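Local coordinates for protein orotidine 5'-phosphate decarboxylase (Pyrococcus horikoshii, PDB 2CZ5) that probably catalyses the decarboxylation of orotidine 5'-monophosphate to uridine 5'-monophosphate, the final step of de novo UMP synthesis, at residues A[29-34]-A[55-60]; A[102-107]-A[126-131]. One frame throughout, in Å; residues are numbered along the deposited sequence.

Contact 1 of 2, residues A[29-34]-A[55-60]; sequences KVNWPL and IADLKL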
loop_
_atom_site.group_PDB
_atom_site.type_symbol
_atom_site.label_atom_id
_atom_site.label_comp_id
_atom_site.label_asym_id
_atom_site.label_seq_id
_atom_site.Cartn_x
_atom_site.Cartn_y
_atom_site.Cartn_z
ATOM N N LYS A 29 -3.541 -7.423 -14.338
ATOM C CA LYS A 29 -3.019 -6.702 -13.183
ATOM C C LYS A 29 -3.896 -7.006 -11.969
ATOM O O LYS A 29 -5.104 -6.752 -11.983
ATOM C CB LYS A 29 -3.007 -5.202 -13.468
ATOM C CG LYS A 29 -2.368 -4.350 -12.377
ATOM C CD LYS A 29 -2.207 -2.877 -12.824
ATOM C CE LYS A 29 -3.541 -2.130 -12.965
ATOM N NZ LYS A 29 -4.259 -1.967 -11.655
ATOM N N VAL A 30 -3.265 -7.551 -10.934
ATOM C CA VAL A 30 -3.941 -7.927 -9.699
ATOM C C VAL A 30 -3.568 -6.904 -8.626
ATOM O O VAL A 30 -2.395 -6.525 -8.492
ATOM C CB VAL A 30 -3.496 -9.359 -9.244
ATOM C CG1 VAL A 30 -4.190 -9.741 -7.942
ATOM C CG2 VAL A 30 -3.820 -10.381 -10.336
ATOM N N ASN A 31 -4.566 -6.453 -7.870
ATOM C CA ASN A 31 -4.336 -5.469 -6.822
ATOM C C ASN A 31 -4.775 -6.124 -5.499
ATOM O O ASN A 31 -5.172 -7.293 -5.475
ATOM C CB ASN A 31 -5.158 -4.201 -7.125
ATOM C CG ASN A 31 -4.606 -2.943 -6.444
ATOM O OD1 ASN A 31 -4.268 -2.956 -5.261
ATOM N ND2 ASN A 31 -4.548 -1.842 -7.192
ATOM N N TRP A 32 -4.695 -5.385 -4.404
ATOM C CA TRP A 32 -5.044 -5.944 -3.105
ATOM C C TRP A 32 -6.488 -6.468 -2.987
ATOM O O TRP A 32 -6.736 -7.407 -2.241
ATOM C CB TRP A 32 -4.741 -4.922 -1.992
ATOM C CG TRP A 32 -3.258 -4.564 -1.848
ATOM C CD1 TRP A 32 -2.695 -3.339 -2.054
ATOM C CD2 TRP A 32 -2.192 -5.424 -1.408
ATOM N NE1 TRP A 32 -1.348 -3.378 -1.766
ATOM C CE2 TRP A 32 -1.014 -4.645 -1.370
ATOM C CE3 TRP A 32 -2.121 -6.780 -1.044
ATOM C CZ2 TRP A 32 0.224 -5.171 -0.982
ATOM C CZ3 TRP A 32 -0.883 -7.308 -0.655
ATOM C CH2 TRP A 32 0.272 -6.499 -0.631
ATOM N N PRO A 33 -7.452 -5.885 -3.724
ATOM C CA PRO A 33 -8.818 -6.422 -3.582
ATOM C C PRO A 33 -8.918 -7.912 -3.900
ATOM O O PRO A 33 -9.514 -8.684 -3.149
ATOM C CB PRO A 33 -9.620 -5.592 -4.580
ATOM C CG PRO A 33 -8.949 -4.278 -4.508
ATOM C CD PRO A 33 -7.471 -4.663 -4.543
ATOM N N LEU A 34 -8.323 -8.318 -5.012
ATOM C CA LEU A 34 -8.388 -9.716 -5.410
ATOM C C LEU A 34 -7.494 -10.609 -4.563
ATOM O O LEU A 34 -7.843 -11.768 -4.301
ATOM C CB LEU A 34 -8.037 -9.862 -6.892
ATOM C CG LEU A 34 -8.108 -11.264 -7.513
ATOM C CD1 LEU A 34 -9.538 -11.860 -7.398
ATOM C CD2 LEU A 34 -7.693 -11.152 -8.972
ATOM N N ILE A 55 0.884 -8.583 -13.417
ATOM C CA ILE A 55 1.471 -7.434 -12.736
ATOM C C ILE A 55 0.787 -7.369 -11.375
ATOM O O ILE A 55 -0.442 -7.424 -11.305
ATOM C CB ILE A 55 1.154 -6.101 -13.452
ATOM C CG1 ILE A 55 1.775 -6.086 -14.855
ATOM C CG2 ILE A 55 1.665 -4.931 -12.617
ATOM C CD1 ILE A 55 1.349 -4.853 -15.685
ATOM N N ALA A 56 1.566 -7.274 -10.302
ATOM C CA ALA A 56 0.969 -7.137 -8.966
ATOM C C ALA A 56 0.964 -5.634 -8.652
ATOM O O ALA A 56 2.010 -5.046 -8.337
ATOM C CB ALA A 56 1.803 -7.898 -7.917
ATOM N N ASP A 57 -0.201 -5.008 -8.765
ATOM C CA ASP A 57 -0.322 -3.573 -8.478
ATOM C C ASP A 57 -0.556 -3.403 -6.972
ATOM O O ASP A 57 -1.693 -3.336 -6.467
ATOM C CB ASP A 57 -1.463 -2.969 -9.290
ATOM C CG ASP A 57 -1.495 -1.441 -9.218
ATOM O OD1 ASP A 57 -0.787 -0.826 -8.378
ATOM O OD2 ASP A 57 -2.246 -0.851 -10.013
ATOM N N LEU A 58 0.554 -3.334 -6.256
ATOM C CA LEU A 58 0.530 -3.230 -4.822
ATOM C C LEU A 58 0.789 -1.838 -4.266
ATOM O O LEU A 58 0.642 -1.634 -3.060
ATOM C CB LEU A 58 1.545 -4.219 -4.246
ATOM C CG LEU A 58 1.412 -5.658 -4.767
ATOM C CD1 LEU A 58 2.503 -6.507 -4.145
ATOM C CD2 LEU A 58 0.006 -6.226 -4.415
ATOM N N LYS A 59 1.162 -0.890 -5.140
ATOM C CA LYS A 59 1.471 0.482 -4.725
ATOM C C LYS A 59 2.389 0.398 -3.505
ATOM O O LYS A 59 2.150 1.077 -2.497
ATOM C CB LYS A 59 0.195 1.247 -4.338
ATOM C CG LYS A 59 -0.859 1.416 -5.434
ATOM C CD LYS A 59 -0.324 2.208 -6.625
ATOM C CE LYS A 59 -1.447 2.680 -7.559
ATOM N NZ LYS A 59 -2.273 1.561 -8.071
ATOM N N LEU A 60 3.435 -0.426 -3.581
ATOM C CA LEU A 60 4.322 -0.588 -2.414
ATOM C C LEU A 60 4.878 0.758 -1.970
ATOM O O LEU A 60 5.426 1.540 -2.772
ATOM C CB LEU A 60 5.444 -1.607 -2.697
ATOM C CG LEU A 60 5.003 -3.059 -2.961
ATOM C CD1 LEU A 60 6.221 -3.961 -2.928
ATOM C CD2 LEU A 60 3.987 -3.535 -1.900
#
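Lys29, Val30 and Asn31 run beside Ile55, Ala56 and Asp57 as adjacent parallel strands of the TIM barrel, their axes at 33°, with Val30 N donating to Ile55 O (2.9 Å) and Asp57 N to Val30 O (2.7 Å). From this pair rises a substrate-binding group, a worked example of the alternating lysine-aspartate array of OMP decarboxylases. The Lys29 chain leaves with CG anti to the backbone N, then bends at chi3 and chi4 (69° and 65°), so that its methylenes lie against Asp57 CB while NZ turns back to Asp57 OD2 (2.8 Å). That bond uses the anti lone pair. Lys59 NZ, the proton donor, meets Asp57 OD1 (2.8 Å) on its syn side but out of the carboxylate plane; two ammonium groups thus grip the Asp57 carboxylate. Lys59 also bridges to Asp62 of the second subunit, and Asn31 ND2 bonds that same aspartate. Asn31 OD1 is taken by the peptide N-H of Trp32 (2.6 Å), in the carbonyl plane, which helps fix the amide's rotation. At the start of helix 32-38, the Trp32 indole reaches across Leu58: NE1 donates to Leu58 O (2.9 Å), tilted out of the ring plane, and Leu58 CD2 sits over the six-membered ring in a CH-pi contact, 3.5 Å from its centroid. Leu60 CD2 meets the same indole at its edge, 4.2 Å from Trp32 CZ2.

Contact 2 of 2, residues A[102-107]-A[126-131]; sequences IIMVVE and EVANEI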
loop_
_atom_site.group_PDB
_atom_site.type_symbol
_atom_site.label_atom_id
_atom_site.label_comp_id
_atom_site.label_asym_id
_atom_site.label_seq_id
_atom_site.Cartn_x
_atom_site.Cartn_y
_atom_site.Cartn_z
ATOM N N ILE A 102 10.019 -4.242 -11.902
ATOM C CA ILE A 102 9.108 -3.270 -11.322
ATOM C C ILE A 102 8.582 -2.213 -12.288
ATOM O O ILE A 102 9.135 -1.960 -13.371
ATOM C CB ILE A 102 9.795 -2.518 -10.173
ATOM C CG1 ILE A 102 11.134 -1.964 -10.671
ATOM C CG2 ILE A 102 10.031 -3.443 -8.989
ATOM C CD1 ILE A 102 11.578 -0.724 -9.918
ATOM N N ILE A 103 7.496 -1.592 -11.862
ATOM C CA ILE A 103 6.868 -0.515 -12.591
ATOM C C ILE A 103 6.747 0.558 -11.520
ATOM O O ILE A 103 6.319 0.278 -10.403
ATOM C CB ILE A 103 5.480 -0.919 -13.100
ATOM C CG1 ILE A 103 5.630 -1.918 -14.251
ATOM C CG2 ILE A 103 4.691 0.315 -13.500
ATOM C CD1 ILE A 103 4.403 -2.785 -14.484
ATOM N N MET A 104 7.123 1.779 -11.862
ATOM C CA MET A 104 7.090 2.881 -10.908
ATOM C C MET A 104 5.976 3.900 -11.121
ATOM O O MET A 104 5.681 4.304 -12.240
ATOM C CB MET A 104 8.452 3.592 -10.925
ATOM C CG MET A 104 9.575 2.791 -10.282
ATOM S SD MET A 104 11.237 3.540 -10.600
ATOM C CE MET A 104 11.126 5.003 -9.647
ATOM N N VAL A 105 5.331 4.301 -10.030
ATOM C CA VAL A 105 4.290 5.307 -10.129
ATOM C C VAL A 105 4.947 6.682 -10.153
ATOM O O VAL A 105 5.628 7.068 -9.196
ATOM C CB VAL A 105 3.338 5.250 -8.922
ATOM C CG1 VAL A 105 2.274 6.322 -9.063
ATOM C CG2 VAL A 105 2.736 3.872 -8.812
ATOM N N VAL A 106 4.756 7.428 -11.235
ATOM C CA VAL A 106 5.342 8.752 -11.300
ATOM C C VAL A 106 4.299 9.850 -11.335
ATOM O O VAL A 106 4.621 11.005 -11.073
ATOM C CB VAL A 106 6.300 8.903 -12.511
ATOM C CG1 VAL A 106 7.400 7.879 -12.412
ATOM C CG2 VAL A 106 5.537 8.753 -13.815
ATOM N N GLU A 107 3.049 9.481 -11.626
ATOM C CA GLU A 107 1.938 10.438 -11.700
ATOM C C GLU A 107 0.600 9.711 -11.554
ATOM O O GLU A 107 0.465 8.564 -11.972
ATOM C CB GLU A 107 1.966 11.174 -13.041
ATOM C CG GLU A 107 0.986 12.337 -13.156
ATOM C CD GLU A 107 1.245 13.188 -14.386
ATOM O OE1 GLU A 107 2.431 13.387 -14.723
ATOM O OE2 GLU A 107 0.276 13.666 -15.011
ATOM N N GLU A 126 12.951 11.586 -13.338
ATOM C CA GLU A 126 14.412 11.517 -13.270
ATOM C C GLU A 126 14.910 10.377 -12.371
ATOM O O GLU A 126 15.975 9.804 -12.606
ATOM C CB GLU A 126 14.991 12.857 -12.812
ATOM C CG GLU A 126 14.615 14.006 -13.733
ATOM C CD GLU A 126 14.930 13.712 -15.202
ATOM O OE1 GLU A 126 14.287 14.332 -16.075
ATOM O OE2 GLU A 126 15.819 12.869 -15.485
ATOM N N VAL A 127 14.140 10.031 -11.343
ATOM C CA VAL A 127 14.541 8.937 -10.469
ATOM C C VAL A 127 14.380 7.625 -11.215
ATOM O O VAL A 127 15.259 6.758 -11.155
ATOM C CB VAL A 127 13.690 8.889 -9.173
ATOM C CG1 VAL A 127 14.145 7.734 -8.292
ATOM C CG2 VAL A 127 13.838 10.193 -8.423
ATOM N N ALA A 128 13.262 7.501 -11.934
ATOM C CA ALA A 128 12.959 6.306 -12.714
ATOM C C ALA A 128 14.029 6.124 -13.791
ATOM O O ALA A 128 14.460 5.005 -14.059
ATOM C CB ALA A 128 11.583 6.437 -13.370
ATOM N N ASN A 129 14.441 7.227 -14.413
ATOM C CA ASN A 129 15.465 7.158 -15.455
ATOM C C ASN A 129 16.756 6.557 -14.905
ATOM O O ASN A 129 17.451 5.826 -15.598
ATOM C CB ASN A 129 15.755 8.550 -16.038
ATOM C CG ASN A 129 14.710 8.994 -17.062
ATOM O OD1 ASN A 129 13.975 8.175 -17.605
ATOM N ND2 ASN A 129 14.665 10.293 -17.346
ATOM N N GLU A 130 17.076 6.867 -13.655
ATOM C CA GLU A 130 18.289 6.347 -13.040
ATOM C C GLU A 130 18.157 4.860 -12.676
ATOM O O GLU A 130 19.063 4.047 -12.921
ATOM C CB GLU A 130 18.616 7.214 -11.815
ATOM C CG GLU A 130 19.894 6.860 -11.072
ATOM C CD GLU A 130 19.672 5.835 -9.972
ATOM O OE1 GLU A 130 18.721 6.020 -9.170
ATOM O OE2 GLU A 130 20.460 4.859 -9.904
ATOM N N ILE A 131 17.011 4.500 -12.110
ATOM C CA ILE A 131 16.737 3.124 -11.701
ATOM C C ILE A 131 16.525 2.156 -12.857
ATOM O O ILE A 131 16.920 0.984 -12.787
ATOM C CB ILE A 131 15.458 3.081 -10.812
ATOM C CG1 ILE A 131 15.677 3.919 -9.555
ATOM C CG2 ILE A 131 15.085 1.640 -10.484
ATOM C CD1 ILE A 131 16.749 3.402 -8.656
#
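Met104 reaches out from strand 101-105 to helix 121-131 and ends on Ala128, a small residue that lets the thioether come close to the helix backbone. The contact illustrates how the helix of a beta-alpha-beta unit is laid on a barrel strand: the two segments run nearly antiparallel, at 166°, with their axes 9.8 Å apart, and apolar side chains fill the interval. Met104 leaves the strand with CG anti to its own carbonyl carbon (chi1 -72°) and stays extended through chi2; a bend at chi3 (69°) then swings the methyl alongside the helix. Met104 CE lies 3.8 Å from Ala128 CA and 4.0 Å from Ala128 CB, and touches Val127 CG1 more loosely at 4.3 Å. The sulfur shares this seat, Met104 SD lying 3.9 Å from Ala128 CA, and it also reaches Ile131, one helical turn on from Val127, with SD 4.3 Å from Ile131 CB. Ile131 also meets the start of the strand, where its CG2 stands 4.3 Å from Ile102 CD1. Replacing Met104 by an alanine would probably leave Ala128 and Ile131 without their main partner on the strand and open a gap between strand and helix. Around this layer, Ile131 leans on Met94 and Lys97 of helix 90-97 and Ala128 packs on Val136, while the backbone of Met104 bonds to Gly135 and Ile137, so the helix is seated over strands 101-105 and 135-137 and beside the preceding helix.

Overall arrangement
The chain enters the barrel with strand 2-5 and reaches contact 1 at its second strand. From there helices 32-38 and 42-50 fill most of the excursion that contact 1 closes when strand 53-60 returns alongside. Strand 81-85 follows, and then strand 101-105 opens contact 2, which closes on helix 121-131 before strand 135-137 is laid down. The two contacts are therefore in series, neither nested nor crossed, with centres about 17 Å apart. One joins neighbouring strands; the other attaches an outer helix. They meet through the barrel nonetheless, past the intervening strand: Ile55 CD1 lies 3.9 Å from Ile103 CD1, and Lys59 CD packs 4.1 Å from Val105 CG2.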